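Local coordinates for cell wall surface anchor family protein (Streptococcus agalactiae serogroup V, PDB 3TW0) that probably mediates adhesion of the bacterium to host cells as the tip pilin of its pilus, through a metal-binding von Willebrand factor A domain that forms part of this fragment, at residues 17-23 with 170-174; 34-39 with 124-128; 321-327 with 351-355. The protein carries 2 engineered substitutions. All coordinates share one frame. Residues are numbered along the deposited sequence.

Contact 1 of 3, residues 17-23 with 170-174. With MG (magnesium ion), chain E; ACT (acetate ion), chain F.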
# COMPACT_ATOMS: atom_id res chain seq x y z
N LEU A 17 -8.72 -7.00 2.32
CA LEU A 17 -8.12 -7.26 3.64
C LEU A 17 -6.64 -6.89 3.67
O LEU A 17 -5.84 -7.48 2.97
CB LEU A 17 -8.34 -8.73 4.07
CG LEU A 17 -7.72 -9.24 5.38
CD1 LEU A 17 -8.19 -8.42 6.57
CD2 LEU A 17 -7.96 -10.75 5.59
N ASP A 18 -6.31 -5.90 4.51
CA ASP A 18 -4.95 -5.42 4.77
C ASP A 18 -4.23 -6.49 5.64
O ASP A 18 -4.69 -6.83 6.74
CB ASP A 18 -5.10 -4.07 5.50
CG ASP A 18 -3.76 -3.39 5.86
OD1 ASP A 18 -2.69 -4.05 5.85
OD2 ASP A 18 -3.80 -2.19 6.22
N ASN A 19 -3.17 -7.08 5.11
CA ASN A 19 -2.38 -8.06 5.87
C ASN A 19 -0.95 -7.55 5.98
O ASN A 19 0.00 -8.34 6.03
CB ASN A 19 -2.44 -9.44 5.18
CG ASN A 19 -1.93 -10.61 6.07
OD1 ASN A 19 -2.33 -10.78 7.24
ND2 ASN A 19 -1.12 -11.44 5.48
N SER A 20 -0.79 -6.23 6.01
CA SER A 20 0.55 -5.69 6.15
C SER A 20 1.18 -5.98 7.55
O SER A 20 0.48 -6.39 8.49
CB SER A 20 0.57 -4.21 5.80
OG SER A 20 -0.28 -3.46 6.66
N ASN A 21 2.48 -5.78 7.67
CA ASN A 21 3.20 -5.99 8.94
C ASN A 21 2.64 -5.18 10.10
O ASN A 21 2.62 -5.67 11.25
CB ASN A 21 4.68 -5.70 8.79
CG ASN A 21 5.35 -6.63 7.81
OD1 ASN A 21 4.85 -7.74 7.55
ND2 ASN A 21 6.46 -6.19 7.24
N SER A 22 2.16 -3.96 9.80
CA SER A 22 1.54 -3.13 10.85
C SER A 22 0.31 -3.83 11.45
O SER A 22 -0.15 -3.47 12.55
CB SER A 22 1.18 -1.74 10.31
OG SER A 22 0.10 -1.80 9.36
N MET A 23 -0.22 -4.84 10.75
CA MET A 23 -1.40 -5.53 11.25
C MET A 23 -1.04 -6.69 12.18
O MET A 23 -1.93 -7.29 12.78
CB MET A 23 -2.29 -6.04 10.09
CG MET A 23 -2.81 -4.95 9.15
SD MET A 23 -4.14 -3.95 9.85
CE MET A 23 -5.47 -5.11 9.87
N HIS A 170 -13.51 -2.77 2.93
CA HIS A 170 -12.04 -2.67 3.07
C HIS A 170 -11.70 -2.58 4.53
O HIS A 170 -12.15 -1.65 5.22
CB HIS A 170 -11.56 -1.46 2.29
CG HIS A 170 -10.09 -1.19 2.39
ND1 HIS A 170 -9.55 0.06 2.16
CD2 HIS A 170 -9.04 -2.00 2.70
CE1 HIS A 170 -8.23 0.00 2.30
NE2 HIS A 170 -7.90 -1.23 2.62
N VAL A 171 -10.94 -3.56 5.00
CA VAL A 171 -10.57 -3.67 6.40
C VAL A 171 -9.07 -3.48 6.58
O VAL A 171 -8.25 -4.26 6.03
CB VAL A 171 -10.96 -5.04 6.99
CG1 VAL A 171 -10.77 -5.03 8.49
CG2 VAL A 171 -12.42 -5.38 6.61
N THR A 172 -8.70 -2.47 7.37
CA THR A 172 -7.31 -1.99 7.36
C THR A 172 -7.07 -1.13 8.59
O THR A 172 -8.03 -0.71 9.25
CB THR A 172 -7.05 -1.18 6.06
OG1 THR A 172 -5.74 -0.59 6.07
CG2 THR A 172 -8.09 -0.05 5.86
N ASP A 173 -5.82 -0.87 8.92
CA ASP A 173 -5.51 0.11 9.96
C ASP A 173 -5.33 1.53 9.38
O ASP A 173 -5.07 2.49 10.11
CB ASP A 173 -4.32 -0.34 10.83
CG ASP A 173 -3.02 -0.43 10.04
OD1 ASP A 173 -2.92 0.22 8.98
OD2 ASP A 173 -2.09 -1.11 10.48
N GLY A 174 -5.49 1.65 8.06
CA GLY A 174 -5.55 2.95 7.39
C GLY A 174 -4.26 3.68 7.10
O GLY A 174 -4.26 4.91 6.92
MG MG E . 0.31 -1.65 7.23
C ACT F . 3.39 -1.73 6.80
O ACT F . 2.36 -2.10 7.38
OXT ACT F . 3.19 -0.96 5.84
CH3 ACT F . 4.78 -2.18 7.22
O HOH W 1 -1.56 -1.22 7.29
O HOH W 2 0.77 0.47 7.69
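The carboxylate of Asp-18 lies against the hydroxyl of Thr-172: OG1 of Thr-172 donates to OD2 of Asp-18 over a short 2.5 Å. Behind this pair, strands 11-18 and 165-172 run parallel, with Leu-17 bridged to Val-171, and the backbone N of Asp-18 donates to the O of Val-171 at 3.0 Å. CD1 of Leu-17 comes within 4.4 Å of CB of Val-171, on the sheet face covered by Ala-37 of helix 33-48.

Past the strand ends both segments turn. OD1 of Asp-18 accepts from N of Ser-20 at 2.9 Å, an Asx turn, and from OG of Ser-20 at 2.6 Å; OG1 of Thr-172 accepts from N of Gly-174 at 3.0 Å, an ST turn. Asp-18, Ser-20 and Ser-22 make up the DxSxS sequence of a metal-ion-dependent adhesion site (MIDAS), the hallmark of vWFA domains. Magnesium is held by OG of Ser-20 at 2.0 Å and OG of Ser-22 at 2.1 Å, with Thr-143, two waters and an acetate oxygen completing six ligands. The two aspartates act from the second shell: water 1, 1.9 Å from MG, donates to OD2 of Asp-18 at 2.7 Å and to OD1 of Asp-173 at 2.6 Å. OD2 of Asp-173 also accepts from OG of Ser-22 at 2.6 Å. The acetate, probably from the crystallisation liquor, takes a ligand position where vWFA relatives can receive an acidic residue of their partner.

Contact 2 of 3, residues 34-39 with 124-128; sequences ALKAGE and IPKEA
This is a helix-to-loop contact on the flank of the vWFA domain: a turn and a half of helix 33-48 meets the irregular segment 124-128, which follows helix 114-122. Residues 34-39 are regular α-helix, phi near -65° and psi near -43°, with N of Gly-38 bonded to O of Ala-34 at 2.9 Å and N of Glu-39 to O of Leu-35 at 3.0 Å. Ile-124 and Pro-125 are extended, Lys-126 bends the chain (-121°/6°), and Glu-127 and Ala-128 are extended again.

The CA atoms come closest at Leu-35 with Lys-126, 4.2 Å, and at Ala-34 with Glu-127, 4.9 Å. Small residues allow this: CB of Ala-34 packs 3.6 Å from CA of Glu-127, and CA of Gly-38 sits 3.8 Å from O of Pro-125, where any CB would clash. CG2 of Ile-124 (chi1 m, chi2 t) reaches O of Gly-38 at 3.6 Å. The side chain of Lys-126 (m, m, t, p) folds along the helix, its CD 4.3 Å from CD1 of Leu-35 (t, p) and its CE 4.1 Å from C of Gly-38, and ends in a salt bridge with Glu-42, farther along the same helix. Water 3 lies between O of Ala-34, 2.9 Å away, and O of Pro-125, 2.8 Å. N of Leu-35 is 3.2 Å from O of Lys-126 at a poor angle; both atoms instead bond the side chain of Asn-25.

Between the two segments the direct fit is van der Waals, while the Lys-126 to Glu-42 salt bridge and Asn-25 add polar ties between helix and loop.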
# COMPACT_ATOMS: atom_id res chain seq x y z
N ALA A 34 -4.73 -8.06 13.12
CA ALA A 34 -5.02 -9.08 12.11
C ALA A 34 -6.11 -10.05 12.53
O ALA A 34 -6.96 -10.42 11.72
CB ALA A 34 -3.80 -9.83 11.73
N LEU A 35 -6.06 -10.47 13.79
CA LEU A 35 -7.08 -11.39 14.32
C LEU A 35 -8.45 -10.72 14.17
O LEU A 35 -9.40 -11.34 13.66
CB LEU A 35 -6.81 -11.76 15.78
CG LEU A 35 -7.90 -12.44 16.65
CD1 LEU A 35 -8.33 -13.81 16.14
CD2 LEU A 35 -7.47 -12.54 18.11
N LYS A 36 -8.54 -9.46 14.58
CA LYS A 36 -9.80 -8.73 14.59
C LYS A 36 -10.29 -8.43 13.18
O LYS A 36 -11.49 -8.51 12.90
CB LYS A 36 -9.68 -7.47 15.47
CG LYS A 36 -9.56 -7.81 17.00
CD LYS A 36 -9.30 -6.60 17.92
CE LYS A 36 -9.65 -5.26 17.24
NZ LYS A 36 -10.51 -4.36 18.08
N ALA A 37 -9.35 -8.10 12.29
CA ALA A 37 -9.67 -7.89 10.87
C ALA A 37 -10.20 -9.19 10.23
O ALA A 37 -11.22 -9.18 9.55
CB ALA A 37 -8.44 -7.36 10.13
N GLY A 38 -9.53 -10.31 10.48
CA GLY A 38 -9.99 -11.58 9.98
C GLY A 38 -11.37 -11.98 10.47
O GLY A 38 -12.19 -12.52 9.71
N GLU A 39 -11.66 -11.68 11.74
CA GLU A 39 -12.98 -11.97 12.31
C GLU A 39 -14.08 -11.12 11.71
O GLU A 39 -15.18 -11.59 11.42
CB GLU A 39 -12.93 -11.87 13.83
CG GLU A 39 -12.12 -13.05 14.40
CD GLU A 39 -12.02 -13.04 15.91
OE1 GLU A 39 -12.31 -11.99 16.53
OE2 GLU A 39 -11.66 -14.10 16.46
N ILE A 124 -8.74 -16.84 4.93
CA ILE A 124 -8.69 -15.62 5.73
C ILE A 124 -7.57 -15.75 6.79
O ILE A 124 -7.71 -16.52 7.72
CB ILE A 124 -10.06 -15.36 6.42
CG1 ILE A 124 -11.15 -15.00 5.41
CG2 ILE A 124 -9.97 -14.25 7.46
CD1 ILE A 124 -12.55 -15.07 6.02
N PRO A 125 -6.47 -15.00 6.65
CA PRO A 125 -5.47 -15.02 7.73
C PRO A 125 -5.97 -14.32 9.01
O PRO A 125 -6.83 -13.42 8.96
CB PRO A 125 -4.32 -14.23 7.13
CG PRO A 125 -5.01 -13.20 6.25
CD PRO A 125 -6.12 -14.01 5.60
N LYS A 126 -5.39 -14.73 10.15
CA LYS A 126 -5.72 -14.18 11.46
C LYS A 126 -4.44 -13.60 12.07
O LYS A 126 -4.42 -13.18 13.23
CB LYS A 126 -6.29 -15.29 12.37
CG LYS A 126 -7.59 -15.95 11.85
CD LYS A 126 -8.79 -15.03 12.03
CE LYS A 126 -10.10 -15.68 11.58
NZ LYS A 126 -10.59 -16.68 12.57
N GLU A 127 -3.37 -13.59 11.28
CA GLU A 127 -2.10 -13.05 11.75
C GLU A 127 -1.37 -12.48 10.54
O GLU A 127 -1.65 -12.90 9.42
CB GLU A 127 -1.27 -14.16 12.47
CG GLU A 127 0.05 -13.69 13.13
CD GLU A 127 -0.15 -12.60 14.17
OE1 GLU A 127 -0.37 -12.91 15.36
OE2 GLU A 127 -0.09 -11.40 13.81
N ALA A 128 -0.46 -11.53 10.80
CA ALA A 128 0.45 -10.95 9.80
C ALA A 128 1.93 -11.28 10.14
O ALA A 128 2.21 -11.80 11.23
CB ALA A 128 0.23 -9.44 9.72
O HOH W 3 -6.31 -10.66 8.92

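Contact 3 of 3, residues 321-327 with 351-355; sequences FTVGIGV and NYCNV. Engineered in segment 351-355: Cys-353 (natural residue Thr).
Tyr-352 lays its side chain across strand 319-324: with chi1 t and chi2 66°, CD1 comes 4.2 Å from CB of Thr-322, CE1 3.5 Å from N of Gly-324, and OH 3.5 Å from CG2 of Val-327 (chi1 t). A CB on Gly-324 would clash with that hydroxyl. Thr-322 (m) shares this sheet face, its OG1 bonded to Ser-346. At the start of the pair, the ring of Phe-321 (m) extends beside the side chain of Asn-351 (m).

Residues 321-324 and 352-354 are extended and run parallel; their axes approach to 4.7 Å and cross at -23°. Thr-322 is paired with Tyr-352, Val-323 with Cys-353 and Gly-324 with Asn-354. The ladder runs N of Thr-322 to O of Asn-351, 2.9 Å; N of Cys-353 to O of Thr-322, 2.9 Å; N of Gly-324 to O of Cys-353, 2.9 Å; and N of Val-355 to O of Gly-324, 3.0 Å. These are the strands of a β-α-β unit whose helix, 335-344, covers the Thr-322 and Tyr-352 face; 352-354 is the edge strand of the parallel vWFA sheet and 319-324 its inner neighbour.

On the other face, CG1 of Val-323 (t) meets CB of Val-355 (p) at 3.7 Å, and CG1 of Ile-325 (m) lies 4.2 Å from the same CB. Cys-353 (m), an engineered replacement of threonine, points to this face too and forms a disulfide with Cys-360 of helix 358-366. Beyond the strands Gly-326 turns with positive phi (45°/63°). Asn-354 (t) spans the turn through two waters: water 4 links its OD1 (2.5 Å), which also accepts from N of Asp-356, to N of Gly-326 (3.1 Å), and water 5 its ND2 (2.9 Å) to N of Val-327 (2.8 Å).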
# COMPACT_ATOMS: atom_id res chain seq x y z
N PHE A 321 -17.04 0.76 1.60
CA PHE A 321 -17.06 0.88 3.05
C PHE A 321 -15.69 0.52 3.60
O PHE A 321 -15.12 -0.51 3.23
CB PHE A 321 -18.12 -0.05 3.68
CG PHE A 321 -19.53 0.19 3.21
CD1 PHE A 321 -19.86 1.26 2.39
CD2 PHE A 321 -20.55 -0.68 3.60
CE1 PHE A 321 -21.19 1.48 1.97
CE2 PHE A 321 -21.87 -0.47 3.18
CZ PHE A 321 -22.19 0.63 2.37
N THR A 322 -15.18 1.36 4.51
CA THR A 322 -13.89 1.12 5.14
C THR A 322 -14.03 0.90 6.66
O THR A 322 -14.64 1.71 7.37
CB THR A 322 -12.91 2.26 4.84
OG1 THR A 322 -12.97 2.59 3.47
CG2 THR A 322 -11.46 1.84 5.13
N VAL A 323 -13.43 -0.18 7.15
CA VAL A 323 -13.46 -0.51 8.57
C VAL A 323 -12.08 -0.41 9.18
O VAL A 323 -11.16 -1.14 8.80
CB VAL A 323 -14.14 -1.87 8.82
CG1 VAL A 323 -13.82 -2.42 10.23
CG2 VAL A 323 -15.63 -1.70 8.65
N GLY A 324 -11.94 0.52 10.12
CA GLY A 324 -10.67 0.80 10.79
C GLY A 324 -10.36 -0.10 11.96
O GLY A 324 -11.16 -0.27 12.88
N ILE A 325 -9.18 -0.67 11.97
CA ILE A 325 -8.84 -1.56 13.07
C ILE A 325 -7.64 -1.06 13.86
O ILE A 325 -6.55 -0.90 13.30
CB ILE A 325 -8.59 -3.00 12.57
CG1 ILE A 325 -9.86 -3.53 11.88
CG2 ILE A 325 -8.13 -3.92 13.73
CD1 ILE A 325 -10.22 -4.90 12.26
N GLY A 326 -7.84 -0.85 15.15
CA GLY A 326 -6.79 -0.36 16.06
C GLY A 326 -5.98 0.79 15.48
O GLY A 326 -4.77 0.65 15.29
N VAL A 327 -6.65 1.91 15.21
CA VAL A 327 -6.10 2.98 14.36
C VAL A 327 -5.20 3.93 15.15
O VAL A 327 -5.68 4.63 16.06
CB VAL A 327 -7.26 3.79 13.68
CG1 VAL A 327 -6.74 4.94 12.77
CG2 VAL A 327 -8.19 2.86 12.87
N ASN A 351 -19.23 6.17 5.78
CA ASN A 351 -18.92 4.81 5.34
C ASN A 351 -17.52 4.39 5.77
O ASN A 351 -17.10 3.28 5.47
CB ASN A 351 -19.15 4.64 3.85
CG ASN A 351 -20.62 4.73 3.48
OD1 ASN A 351 -21.50 4.15 4.13
ND2 ASN A 351 -20.90 5.46 2.42
N TYR A 352 -16.82 5.28 6.45
CA TYR A 352 -15.75 4.89 7.33
C TYR A 352 -16.30 4.60 8.75
O TYR A 352 -16.91 5.47 9.35
CB TYR A 352 -14.62 5.93 7.43
CG TYR A 352 -13.70 5.55 8.58
CD1 TYR A 352 -12.95 4.39 8.51
CD2 TYR A 352 -13.66 6.29 9.78
CE1 TYR A 352 -12.13 3.97 9.56
CE2 TYR A 352 -12.82 5.87 10.87
CZ TYR A 352 -12.07 4.69 10.73
OH TYR A 352 -11.25 4.21 11.73
N CYS A 353 -16.07 3.41 9.28
CA CYS A 353 -16.47 3.08 10.65
C CYS A 353 -15.27 2.46 11.35
O CYS A 353 -14.56 1.63 10.75
CB CYS A 353 -17.63 2.07 10.67
SG CYS A 353 -19.10 2.52 9.69
N ASN A 354 -15.03 2.84 12.61
CA ASN A 354 -14.17 2.02 13.44
C ASN A 354 -14.87 0.69 13.61
O ASN A 354 -16.12 0.63 13.59
CB ASN A 354 -13.89 2.64 14.81
CG ASN A 354 -12.65 2.04 15.48
OD1 ASN A 354 -12.66 0.89 15.99
ND2 ASN A 354 -11.56 2.81 15.44
N VAL A 355 -14.09 -0.37 13.70
CA VAL A 355 -14.63 -1.70 13.92
C VAL A 355 -15.40 -1.74 15.25
O VAL A 355 -16.43 -2.42 15.36
CB VAL A 355 -13.51 -2.78 13.86
CG1 VAL A 355 -12.56 -2.67 15.06
CG2 VAL A 355 -14.14 -4.20 13.74
O HOH W 4 -10.58 -0.45 16.56
O HOH W 5 -9.07 1.97 16.64

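In the fold
Contacts 1 and 3 are two joints of one parallel sheet, their centres about 11 Å apart, separated by the pairing of strand 165-172 with strand 319-324: N of His-170 to O of Phe-321, 2.8 Å, and O of His-170 to N of Val-323, 2.7 Å, both probable hydrogen bonds. Contact 2 packs beside the metal loop of contact 1, centres about 9 Å apart, with CB of Ala-128 3.3 Å from O of Ser-20. Helix 33-48 touches all three: CB of Ala-37 lies 3.7 Å from CG1 of Val-171, and N of Ala-37 3.3 Å from CD1 of Ile-325. The magnesium is about 8 Å from the nearest side-chain atom of Ala-128 and about 10 Å from that of Ile-325.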